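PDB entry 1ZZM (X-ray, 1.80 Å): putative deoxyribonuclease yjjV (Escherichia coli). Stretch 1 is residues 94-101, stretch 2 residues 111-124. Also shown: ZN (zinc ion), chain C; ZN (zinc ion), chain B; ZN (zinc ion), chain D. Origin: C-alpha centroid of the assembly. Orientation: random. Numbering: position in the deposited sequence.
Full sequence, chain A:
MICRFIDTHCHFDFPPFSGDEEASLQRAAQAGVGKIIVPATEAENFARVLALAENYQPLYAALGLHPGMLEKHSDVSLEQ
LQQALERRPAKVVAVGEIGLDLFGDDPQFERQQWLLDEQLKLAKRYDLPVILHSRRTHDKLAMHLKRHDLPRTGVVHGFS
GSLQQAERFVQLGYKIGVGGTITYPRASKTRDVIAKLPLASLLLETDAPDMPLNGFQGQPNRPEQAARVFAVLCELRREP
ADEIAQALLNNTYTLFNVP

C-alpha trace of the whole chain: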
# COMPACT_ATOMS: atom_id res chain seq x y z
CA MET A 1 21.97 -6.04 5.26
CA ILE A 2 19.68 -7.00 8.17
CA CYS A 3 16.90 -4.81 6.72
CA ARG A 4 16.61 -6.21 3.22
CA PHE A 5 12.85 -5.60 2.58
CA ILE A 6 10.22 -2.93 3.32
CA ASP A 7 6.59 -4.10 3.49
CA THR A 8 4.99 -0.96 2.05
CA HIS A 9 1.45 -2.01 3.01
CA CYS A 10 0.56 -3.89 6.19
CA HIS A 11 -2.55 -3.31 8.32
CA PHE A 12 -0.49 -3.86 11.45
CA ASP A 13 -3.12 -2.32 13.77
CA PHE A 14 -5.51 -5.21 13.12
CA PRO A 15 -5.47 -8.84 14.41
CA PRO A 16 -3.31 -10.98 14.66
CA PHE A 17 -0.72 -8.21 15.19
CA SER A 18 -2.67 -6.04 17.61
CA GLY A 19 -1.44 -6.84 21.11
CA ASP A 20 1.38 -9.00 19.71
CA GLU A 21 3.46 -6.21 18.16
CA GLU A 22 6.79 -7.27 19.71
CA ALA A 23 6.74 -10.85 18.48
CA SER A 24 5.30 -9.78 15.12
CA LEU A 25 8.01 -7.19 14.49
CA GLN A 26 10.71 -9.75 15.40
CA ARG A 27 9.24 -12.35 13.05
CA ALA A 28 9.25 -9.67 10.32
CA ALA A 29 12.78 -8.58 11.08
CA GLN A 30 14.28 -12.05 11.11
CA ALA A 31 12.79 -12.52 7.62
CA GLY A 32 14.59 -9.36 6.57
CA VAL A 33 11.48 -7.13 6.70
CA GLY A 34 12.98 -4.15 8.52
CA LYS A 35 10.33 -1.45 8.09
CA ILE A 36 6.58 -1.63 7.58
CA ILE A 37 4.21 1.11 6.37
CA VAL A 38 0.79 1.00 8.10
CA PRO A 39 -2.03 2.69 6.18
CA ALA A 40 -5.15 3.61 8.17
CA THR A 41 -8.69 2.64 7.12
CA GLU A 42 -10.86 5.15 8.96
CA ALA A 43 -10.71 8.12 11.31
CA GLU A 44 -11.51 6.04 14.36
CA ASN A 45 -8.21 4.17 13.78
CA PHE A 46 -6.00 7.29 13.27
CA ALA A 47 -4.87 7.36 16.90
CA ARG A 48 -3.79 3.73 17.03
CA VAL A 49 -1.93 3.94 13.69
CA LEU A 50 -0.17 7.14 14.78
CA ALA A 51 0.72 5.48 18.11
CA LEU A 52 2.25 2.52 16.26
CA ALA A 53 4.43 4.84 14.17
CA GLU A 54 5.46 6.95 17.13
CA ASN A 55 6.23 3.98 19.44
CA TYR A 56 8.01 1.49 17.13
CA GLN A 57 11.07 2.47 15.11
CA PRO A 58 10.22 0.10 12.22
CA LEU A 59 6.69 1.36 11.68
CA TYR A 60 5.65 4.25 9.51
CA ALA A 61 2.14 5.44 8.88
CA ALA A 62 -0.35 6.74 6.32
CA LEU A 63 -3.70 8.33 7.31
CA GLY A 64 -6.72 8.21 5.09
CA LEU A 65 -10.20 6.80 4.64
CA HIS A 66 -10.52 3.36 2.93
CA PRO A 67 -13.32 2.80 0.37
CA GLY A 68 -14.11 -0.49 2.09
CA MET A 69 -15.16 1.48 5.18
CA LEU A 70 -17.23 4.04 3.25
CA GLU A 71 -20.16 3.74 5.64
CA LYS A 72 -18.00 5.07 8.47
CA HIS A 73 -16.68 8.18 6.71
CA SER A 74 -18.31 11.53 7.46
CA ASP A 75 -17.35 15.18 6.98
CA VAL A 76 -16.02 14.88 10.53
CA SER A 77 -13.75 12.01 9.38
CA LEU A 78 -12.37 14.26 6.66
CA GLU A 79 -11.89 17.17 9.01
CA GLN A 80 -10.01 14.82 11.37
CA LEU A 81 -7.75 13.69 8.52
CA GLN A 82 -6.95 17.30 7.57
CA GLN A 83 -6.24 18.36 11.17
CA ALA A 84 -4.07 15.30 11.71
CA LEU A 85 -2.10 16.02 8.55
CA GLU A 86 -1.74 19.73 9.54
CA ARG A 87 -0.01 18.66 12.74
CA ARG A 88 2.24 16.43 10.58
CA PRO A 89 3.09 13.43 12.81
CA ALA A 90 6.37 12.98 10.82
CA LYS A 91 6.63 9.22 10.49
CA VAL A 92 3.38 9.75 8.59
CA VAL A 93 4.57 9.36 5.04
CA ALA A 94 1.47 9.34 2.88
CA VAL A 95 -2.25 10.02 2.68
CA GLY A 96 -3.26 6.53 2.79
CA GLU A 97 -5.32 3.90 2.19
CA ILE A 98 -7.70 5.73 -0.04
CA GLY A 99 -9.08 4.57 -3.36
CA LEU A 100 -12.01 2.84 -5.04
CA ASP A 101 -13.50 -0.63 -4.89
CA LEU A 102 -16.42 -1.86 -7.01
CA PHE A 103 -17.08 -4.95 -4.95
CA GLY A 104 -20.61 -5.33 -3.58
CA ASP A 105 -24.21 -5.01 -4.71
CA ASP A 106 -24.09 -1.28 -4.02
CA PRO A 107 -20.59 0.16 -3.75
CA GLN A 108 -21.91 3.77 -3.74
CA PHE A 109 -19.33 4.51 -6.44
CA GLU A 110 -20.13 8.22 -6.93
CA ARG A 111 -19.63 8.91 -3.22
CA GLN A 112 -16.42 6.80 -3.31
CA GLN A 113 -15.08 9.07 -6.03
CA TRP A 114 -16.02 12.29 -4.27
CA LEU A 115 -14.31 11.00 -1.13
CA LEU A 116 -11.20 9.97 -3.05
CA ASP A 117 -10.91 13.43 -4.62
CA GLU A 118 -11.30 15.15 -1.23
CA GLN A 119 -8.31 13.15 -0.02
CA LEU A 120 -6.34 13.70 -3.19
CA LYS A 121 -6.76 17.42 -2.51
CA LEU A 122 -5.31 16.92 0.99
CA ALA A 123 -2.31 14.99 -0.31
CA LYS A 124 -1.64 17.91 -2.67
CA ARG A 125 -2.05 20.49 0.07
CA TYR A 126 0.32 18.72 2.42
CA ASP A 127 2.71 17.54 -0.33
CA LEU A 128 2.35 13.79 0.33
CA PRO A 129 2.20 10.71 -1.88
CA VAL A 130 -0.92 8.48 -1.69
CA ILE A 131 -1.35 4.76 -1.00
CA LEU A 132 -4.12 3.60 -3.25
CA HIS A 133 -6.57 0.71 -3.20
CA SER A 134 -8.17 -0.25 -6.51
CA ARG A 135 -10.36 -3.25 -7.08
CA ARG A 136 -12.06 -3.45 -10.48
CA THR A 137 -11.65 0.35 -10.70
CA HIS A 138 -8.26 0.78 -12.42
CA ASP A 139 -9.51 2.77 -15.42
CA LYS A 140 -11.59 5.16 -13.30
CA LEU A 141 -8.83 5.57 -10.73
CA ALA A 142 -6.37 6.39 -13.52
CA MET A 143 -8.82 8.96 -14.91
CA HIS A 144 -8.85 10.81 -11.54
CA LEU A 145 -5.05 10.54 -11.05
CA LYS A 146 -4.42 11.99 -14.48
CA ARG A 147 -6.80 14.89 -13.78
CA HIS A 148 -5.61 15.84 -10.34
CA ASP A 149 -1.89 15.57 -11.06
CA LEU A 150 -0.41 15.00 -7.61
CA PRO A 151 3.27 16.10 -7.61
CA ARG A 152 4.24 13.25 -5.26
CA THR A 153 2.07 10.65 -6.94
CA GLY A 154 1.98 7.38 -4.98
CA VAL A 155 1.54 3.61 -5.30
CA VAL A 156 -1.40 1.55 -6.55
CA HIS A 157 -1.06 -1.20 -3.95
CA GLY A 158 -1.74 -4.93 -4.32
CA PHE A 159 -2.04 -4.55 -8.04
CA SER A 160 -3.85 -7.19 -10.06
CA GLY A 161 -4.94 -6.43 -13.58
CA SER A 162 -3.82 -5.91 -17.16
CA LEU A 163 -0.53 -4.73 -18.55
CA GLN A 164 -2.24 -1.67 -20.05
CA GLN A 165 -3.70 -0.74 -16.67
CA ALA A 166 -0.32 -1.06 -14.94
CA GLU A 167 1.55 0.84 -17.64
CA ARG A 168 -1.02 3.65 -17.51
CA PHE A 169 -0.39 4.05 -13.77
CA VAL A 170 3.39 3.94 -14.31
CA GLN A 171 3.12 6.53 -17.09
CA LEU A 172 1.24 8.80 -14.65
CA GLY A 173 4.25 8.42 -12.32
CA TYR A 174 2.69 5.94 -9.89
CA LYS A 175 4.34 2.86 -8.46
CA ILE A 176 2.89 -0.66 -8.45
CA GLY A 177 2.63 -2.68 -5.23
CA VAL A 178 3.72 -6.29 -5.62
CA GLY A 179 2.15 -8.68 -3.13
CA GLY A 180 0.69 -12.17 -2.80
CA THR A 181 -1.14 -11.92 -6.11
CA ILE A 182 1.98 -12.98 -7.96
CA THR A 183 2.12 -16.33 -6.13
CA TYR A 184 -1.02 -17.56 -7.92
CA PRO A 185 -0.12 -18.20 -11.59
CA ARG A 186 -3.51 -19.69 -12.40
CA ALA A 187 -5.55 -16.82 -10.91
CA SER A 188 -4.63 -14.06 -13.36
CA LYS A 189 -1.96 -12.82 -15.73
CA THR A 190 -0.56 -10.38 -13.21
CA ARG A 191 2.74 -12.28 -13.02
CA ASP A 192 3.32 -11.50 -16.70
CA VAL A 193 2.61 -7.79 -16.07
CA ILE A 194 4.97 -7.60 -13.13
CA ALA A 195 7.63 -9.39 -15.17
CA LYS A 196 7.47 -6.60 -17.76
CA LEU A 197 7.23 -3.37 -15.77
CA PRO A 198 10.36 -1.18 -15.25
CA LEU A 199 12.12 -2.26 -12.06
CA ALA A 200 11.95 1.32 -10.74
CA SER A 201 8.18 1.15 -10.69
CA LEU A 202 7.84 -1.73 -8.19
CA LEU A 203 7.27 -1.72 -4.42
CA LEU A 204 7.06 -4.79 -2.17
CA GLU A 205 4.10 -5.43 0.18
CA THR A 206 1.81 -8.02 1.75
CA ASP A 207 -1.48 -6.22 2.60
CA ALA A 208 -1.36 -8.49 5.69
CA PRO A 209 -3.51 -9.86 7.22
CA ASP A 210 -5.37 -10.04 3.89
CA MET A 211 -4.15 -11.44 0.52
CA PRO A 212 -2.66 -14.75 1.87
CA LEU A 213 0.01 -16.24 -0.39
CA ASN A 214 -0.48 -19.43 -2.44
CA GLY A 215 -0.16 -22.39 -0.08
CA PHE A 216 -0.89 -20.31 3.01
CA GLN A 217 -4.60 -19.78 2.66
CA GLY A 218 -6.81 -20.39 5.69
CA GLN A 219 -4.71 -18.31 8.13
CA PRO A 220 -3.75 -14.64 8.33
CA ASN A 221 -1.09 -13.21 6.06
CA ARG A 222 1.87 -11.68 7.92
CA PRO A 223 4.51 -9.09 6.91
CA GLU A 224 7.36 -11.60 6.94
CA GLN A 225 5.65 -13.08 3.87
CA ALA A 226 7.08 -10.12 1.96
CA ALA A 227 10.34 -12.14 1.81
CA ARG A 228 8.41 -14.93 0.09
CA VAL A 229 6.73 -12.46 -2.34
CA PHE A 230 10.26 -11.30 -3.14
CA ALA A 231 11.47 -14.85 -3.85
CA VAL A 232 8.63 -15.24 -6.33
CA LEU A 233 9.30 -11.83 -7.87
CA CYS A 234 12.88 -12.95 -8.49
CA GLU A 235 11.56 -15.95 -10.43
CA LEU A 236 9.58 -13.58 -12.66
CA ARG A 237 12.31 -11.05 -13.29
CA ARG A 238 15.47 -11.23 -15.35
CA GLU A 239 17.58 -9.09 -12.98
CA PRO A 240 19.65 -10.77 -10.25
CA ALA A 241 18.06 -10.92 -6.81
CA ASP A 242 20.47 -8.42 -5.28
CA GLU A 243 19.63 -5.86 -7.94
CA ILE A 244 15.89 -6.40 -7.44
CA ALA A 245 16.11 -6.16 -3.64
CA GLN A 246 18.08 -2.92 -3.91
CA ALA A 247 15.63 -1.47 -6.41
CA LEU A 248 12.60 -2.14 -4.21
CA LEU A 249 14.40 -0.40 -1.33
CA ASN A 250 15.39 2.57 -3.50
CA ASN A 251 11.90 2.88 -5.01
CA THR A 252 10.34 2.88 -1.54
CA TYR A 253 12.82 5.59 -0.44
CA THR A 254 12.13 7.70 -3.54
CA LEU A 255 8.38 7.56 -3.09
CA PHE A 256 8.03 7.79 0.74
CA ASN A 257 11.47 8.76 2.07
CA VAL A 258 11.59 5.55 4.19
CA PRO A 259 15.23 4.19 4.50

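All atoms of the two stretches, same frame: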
# COMPACT_ATOMS: atom_id res chain seq x y z
N ALA A 94 2.37 9.31 4.02
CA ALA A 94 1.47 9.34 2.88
C ALA A 94 0.04 9.52 3.37
O ALA A 94 -0.24 9.30 4.55
CB ALA A 94 1.56 7.99 2.10
N VAL A 95 -0.83 9.89 2.44
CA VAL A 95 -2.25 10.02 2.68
C VAL A 95 -2.63 8.65 2.20
O VAL A 95 -2.55 8.28 1.02
CB VAL A 95 -2.90 11.09 1.85
CG1 VAL A 95 -4.44 10.98 1.95
CG2 VAL A 95 -2.43 12.44 2.37
N GLY A 96 -3.01 7.86 3.16
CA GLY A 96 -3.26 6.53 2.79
C GLY A 96 -3.98 5.64 3.72
O GLY A 96 -4.14 5.81 4.94
N GLU A 97 -4.51 4.92 2.75
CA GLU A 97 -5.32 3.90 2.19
C GLU A 97 -6.60 4.57 1.80
O GLU A 97 -7.53 4.70 2.58
CB GLU A 97 -5.51 2.53 2.81
CG GLU A 97 -5.81 1.74 1.49
CD GLU A 97 -5.72 0.22 1.53
OE1 GLU A 97 -5.48 -0.40 2.59
OE2 GLU A 97 -5.91 -0.36 0.44
N ILE A 98 -6.55 5.07 0.58
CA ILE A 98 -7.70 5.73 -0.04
C ILE A 98 -7.81 5.03 -1.39
O ILE A 98 -6.90 4.30 -1.78
CB ILE A 98 -7.47 7.22 -0.27
CG1 ILE A 98 -6.36 7.43 -1.31
CG2 ILE A 98 -7.11 7.89 1.04
CD1 ILE A 98 -5.97 8.90 -1.47
N GLY A 99 -8.94 5.21 -2.08
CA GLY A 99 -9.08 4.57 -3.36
C GLY A 99 -10.54 4.25 -3.68
O GLY A 99 -11.45 4.90 -3.19
N LEU A 100 -10.70 3.26 -4.56
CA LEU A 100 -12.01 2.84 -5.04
C LEU A 100 -12.12 1.33 -5.02
O LEU A 100 -11.12 0.62 -5.13
CB LEU A 100 -12.21 3.31 -6.47
CG LEU A 100 -11.92 4.80 -6.70
CD1 LEU A 100 -11.78 4.98 -8.18
CD2 LEU A 100 -13.02 5.70 -6.11
N ASP A 101 -13.34 0.83 -4.94
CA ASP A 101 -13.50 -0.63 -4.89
C ASP A 101 -14.93 -0.91 -5.37
O ASP A 101 -15.89 -0.51 -4.70
CB ASP A 101 -13.32 -1.06 -3.44
CG ASP A 101 -13.35 -2.56 -3.26
OD1 ASP A 101 -14.15 -3.21 -3.95
OD2 ASP A 101 -12.58 -3.10 -2.41
N ARG A 111 -20.14 8.39 -4.48
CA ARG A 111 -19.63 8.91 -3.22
C ARG A 111 -18.18 8.45 -3.02
O ARG A 111 -17.39 9.20 -2.47
CB ARG A 111 -20.44 8.45 -2.00
CG ARG A 111 -19.84 9.00 -0.69
CD ARG A 111 -20.85 9.06 0.43
NE ARG A 111 -20.27 9.44 1.73
CZ ARG A 111 -19.89 10.67 2.07
NH1 ARG A 111 -20.02 11.68 1.22
NH2 ARG A 111 -19.43 10.90 3.30
N GLN A 112 -17.82 7.23 -3.45
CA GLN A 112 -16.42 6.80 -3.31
C GLN A 112 -15.51 7.77 -4.04
O GLN A 112 -14.41 8.11 -3.56
CB GLN A 112 -16.17 5.42 -3.92
CG GLN A 112 -16.72 4.24 -3.13
CD GLN A 112 -16.17 2.93 -3.65
OE1 GLN A 112 -15.00 2.85 -4.02
NE2 GLN A 112 -17.01 1.89 -3.67
N GLN A 113 -15.92 8.15 -5.25
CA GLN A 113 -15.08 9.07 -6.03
C GLN A 113 -15.00 10.45 -5.44
O GLN A 113 -13.94 11.10 -5.50
CB GLN A 113 -15.58 9.15 -7.46
CG GLN A 113 -15.39 7.80 -8.15
CD GLN A 113 -16.02 7.75 -9.50
OE1 GLN A 113 -15.43 8.17 -10.49
NE2 GLN A 113 -17.25 7.24 -9.55
N TRP A 114 -16.09 10.94 -4.87
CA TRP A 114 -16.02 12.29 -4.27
C TRP A 114 -15.04 12.22 -3.09
O TRP A 114 -14.20 13.12 -2.89
CB TRP A 114 -17.41 12.71 -3.74
CG TRP A 114 -17.37 14.02 -3.05
CD1 TRP A 114 -17.40 15.26 -3.64
CD2 TRP A 114 -17.28 14.24 -1.64
NE1 TRP A 114 -17.33 16.24 -2.68
CE2 TRP A 114 -17.26 15.64 -1.44
CE3 TRP A 114 -17.22 13.40 -0.53
CZ2 TRP A 114 -17.17 16.22 -0.17
CZ3 TRP A 114 -17.14 13.97 0.73
CH2 TRP A 114 -17.12 15.37 0.90
N LEU A 115 -15.16 11.15 -2.31
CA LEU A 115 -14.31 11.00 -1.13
C LEU A 115 -12.84 10.86 -1.53
O LEU A 115 -11.95 11.42 -0.87
CB LEU A 115 -14.75 9.79 -0.29
CG LEU A 115 -13.91 9.56 0.97
CD1 LEU A 115 -13.90 10.82 1.81
CD2 LEU A 115 -14.51 8.39 1.79
N LEU A 116 -12.58 10.09 -2.57
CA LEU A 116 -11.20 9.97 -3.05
C LEU A 116 -10.66 11.35 -3.45
O LEU A 116 -9.54 11.72 -3.10
CB LEU A 116 -11.14 9.06 -4.28
CG LEU A 116 -9.81 9.01 -5.04
CD1 LEU A 116 -8.72 8.33 -4.15
CD2 LEU A 116 -10.00 8.27 -6.35
N ASP A 117 -11.43 12.13 -4.20
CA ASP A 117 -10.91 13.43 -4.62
C ASP A 117 -10.68 14.38 -3.45
O ASP A 117 -9.76 15.19 -3.50
CB ASP A 117 -11.80 14.06 -5.70
CG ASP A 117 -11.56 13.46 -7.07
OD1 ASP A 117 -10.58 12.70 -7.26
OD2 ASP A 117 -12.34 13.75 -8.01
N GLU A 118 -11.51 14.31 -2.40
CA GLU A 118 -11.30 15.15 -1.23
C GLU A 118 -9.94 14.83 -0.61
O GLU A 118 -9.23 15.71 -0.13
CB GLU A 118 -12.39 14.93 -0.18
CG GLU A 118 -13.75 15.57 -0.51
CD GLU A 118 -13.63 17.07 -0.80
OE1 GLU A 118 -13.11 17.83 0.06
OE2 GLU A 118 -14.03 17.48 -1.90
N GLN A 119 -9.58 13.55 -0.62
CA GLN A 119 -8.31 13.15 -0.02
C GLN A 119 -7.15 13.44 -0.94
O GLN A 119 -6.05 13.72 -0.48
CB GLN A 119 -8.39 11.69 0.37
CG GLN A 119 -9.41 11.52 1.46
CD GLN A 119 -9.56 10.09 1.90
OE1 GLN A 119 -10.28 9.30 1.26
NE2 GLN A 119 -8.88 9.75 2.94
N LEU A 120 -7.39 13.38 -2.25
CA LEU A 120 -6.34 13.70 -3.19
C LEU A 120 -6.01 15.18 -3.02
O LEU A 120 -4.86 15.59 -3.13
CB LEU A 120 -6.77 13.38 -4.64
CG LEU A 120 -6.83 11.86 -4.98
CD1 LEU A 120 -7.20 11.68 -6.43
CD2 LEU A 120 -5.48 11.17 -4.70
N LYS A 121 -7.02 16.00 -2.72
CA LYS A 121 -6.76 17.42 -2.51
C LYS A 121 -5.88 17.61 -1.27
O LYS A 121 -5.00 18.47 -1.28
CB LYS A 121 -8.06 18.22 -2.35
CG LYS A 121 -8.87 18.35 -3.62
CD LYS A 121 -10.05 19.30 -3.40
CE LYS A 121 -10.56 19.85 -4.73
NZ LYS A 121 -11.32 18.86 -5.57
N LEU A 122 -6.10 16.81 -0.22
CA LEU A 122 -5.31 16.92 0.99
C LEU A 122 -3.86 16.50 0.77
O LEU A 122 -2.93 17.14 1.28
CB LEU A 122 -5.91 16.11 2.14
CG LEU A 122 -7.15 16.76 2.73
CD1 LEU A 122 -7.88 15.82 3.70
CD2 LEU A 122 -6.72 18.04 3.45
N ALA A 123 -3.66 15.45 -0.02
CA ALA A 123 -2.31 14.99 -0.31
C ALA A 123 -1.58 16.11 -1.05
O ALA A 123 -0.40 16.35 -0.79
CB ALA A 123 -2.33 13.71 -1.15
N LYS A 124 -2.28 16.81 -1.95
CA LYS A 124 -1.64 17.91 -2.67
C LYS A 124 -1.31 19.05 -1.74
O LYS A 124 -0.22 19.61 -1.82
CB LYS A 124 -2.54 18.42 -3.80
CG LYS A 124 -2.43 17.52 -5.04
CD LYS A 124 -3.61 17.69 -5.99
CE LYS A 124 -3.54 18.95 -6.78
NZ LYS A 124 -4.64 18.93 -7.80
ZN ZN C . -6.30 -2.31 -0.31
ZN ZN B . -4.79 -2.28 2.56
ZN ZN D . -11.45 13.33 -9.64
O HOH W 1 -13.34 6.37 -1.68
O HOH W 2 -6.47 -2.92 1.63
O HOH W 3 -6.68 -4.66 -0.77

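A single glutamine side chain pairs with the backbone of an aspartate through both ends of its amide: Asp101 N donates to Gln112 OE1 at 2.8 Å, and Gln112 NE2 donates to Asp101 O, also at 2.8 Å and nearly straight at 171°. The carboxamide thus reads the donor and acceptor of one strand residue, much as a neighboring strand might, although it comes from a helix. Its CA-to-CB bond points toward the strand, chi1 is -74° (m), and chi2 of -168° (t) keeps the side chain extended; a glutamine carries the donor and the acceptor that this place uses. Gln112 OE1 also lies 3.2 Å from Leu100 CA, so the amide sits tightly against the backbone.

Strand 98-101 and helix 111-124 run nearly antiparallel, at 163°, with their axes approaching to 7.9 Å; together the two stretches bury 527 Å². The backbones also come close at Gly99, whose CA is 5.8 Å from Leu116 CA. Its phi/psi of 151/-156 would jam a CB against the carbonyl O of Ile98, so the backbone itself calls for glycine here. Leu116 CD1 rests 3.8 Å from Gly99 N and 3.8 Å from Ile98 CG1, while its other methyl, CD2, meets Leu100 CD2 at 4.0 Å. The branched end of Leu116 therefore spans two strand side chains. Ile98 points toward the helix and reaches further along it, with CD1 4.0 Å from Leu120 CD2. Leu100 leaves the strand sideways, but its end turns nearer the helix, where CD2 also packs 3.8 Å from Gln113 CG, using the aliphatic part of that polar side chain.

Farther along the helix, Val95 points toward Ala123, and Val95 CG2 lies 3.7 Å from Ala123 CB. Val95 CA and Ala123 CA are 5.8 Å apart, and the small alanine side chain fits this close spacing. Val95 CG1 also approaches the backbone at Gln119 O, 4.0 Å away.

Water 1 lies 2.8 Å from Gly99 O and 2.8 Å from Gln112 O, between the strand and the helix backbone beside the glutamine pairing.

Between Val95 and Ile98, the chain turns a corner at Glu97, whose CA-to-CB bond points away from the helix. Its carboxylate joins two zinc ions: Glu97 OE1 binds ZN of chain B at 2.0 Å and Glu97 OE2 binds ZN of chain C at 2.1 Å, with water 2 shared between the metals. Such a metal pair fits a putative deoxyribonuclease.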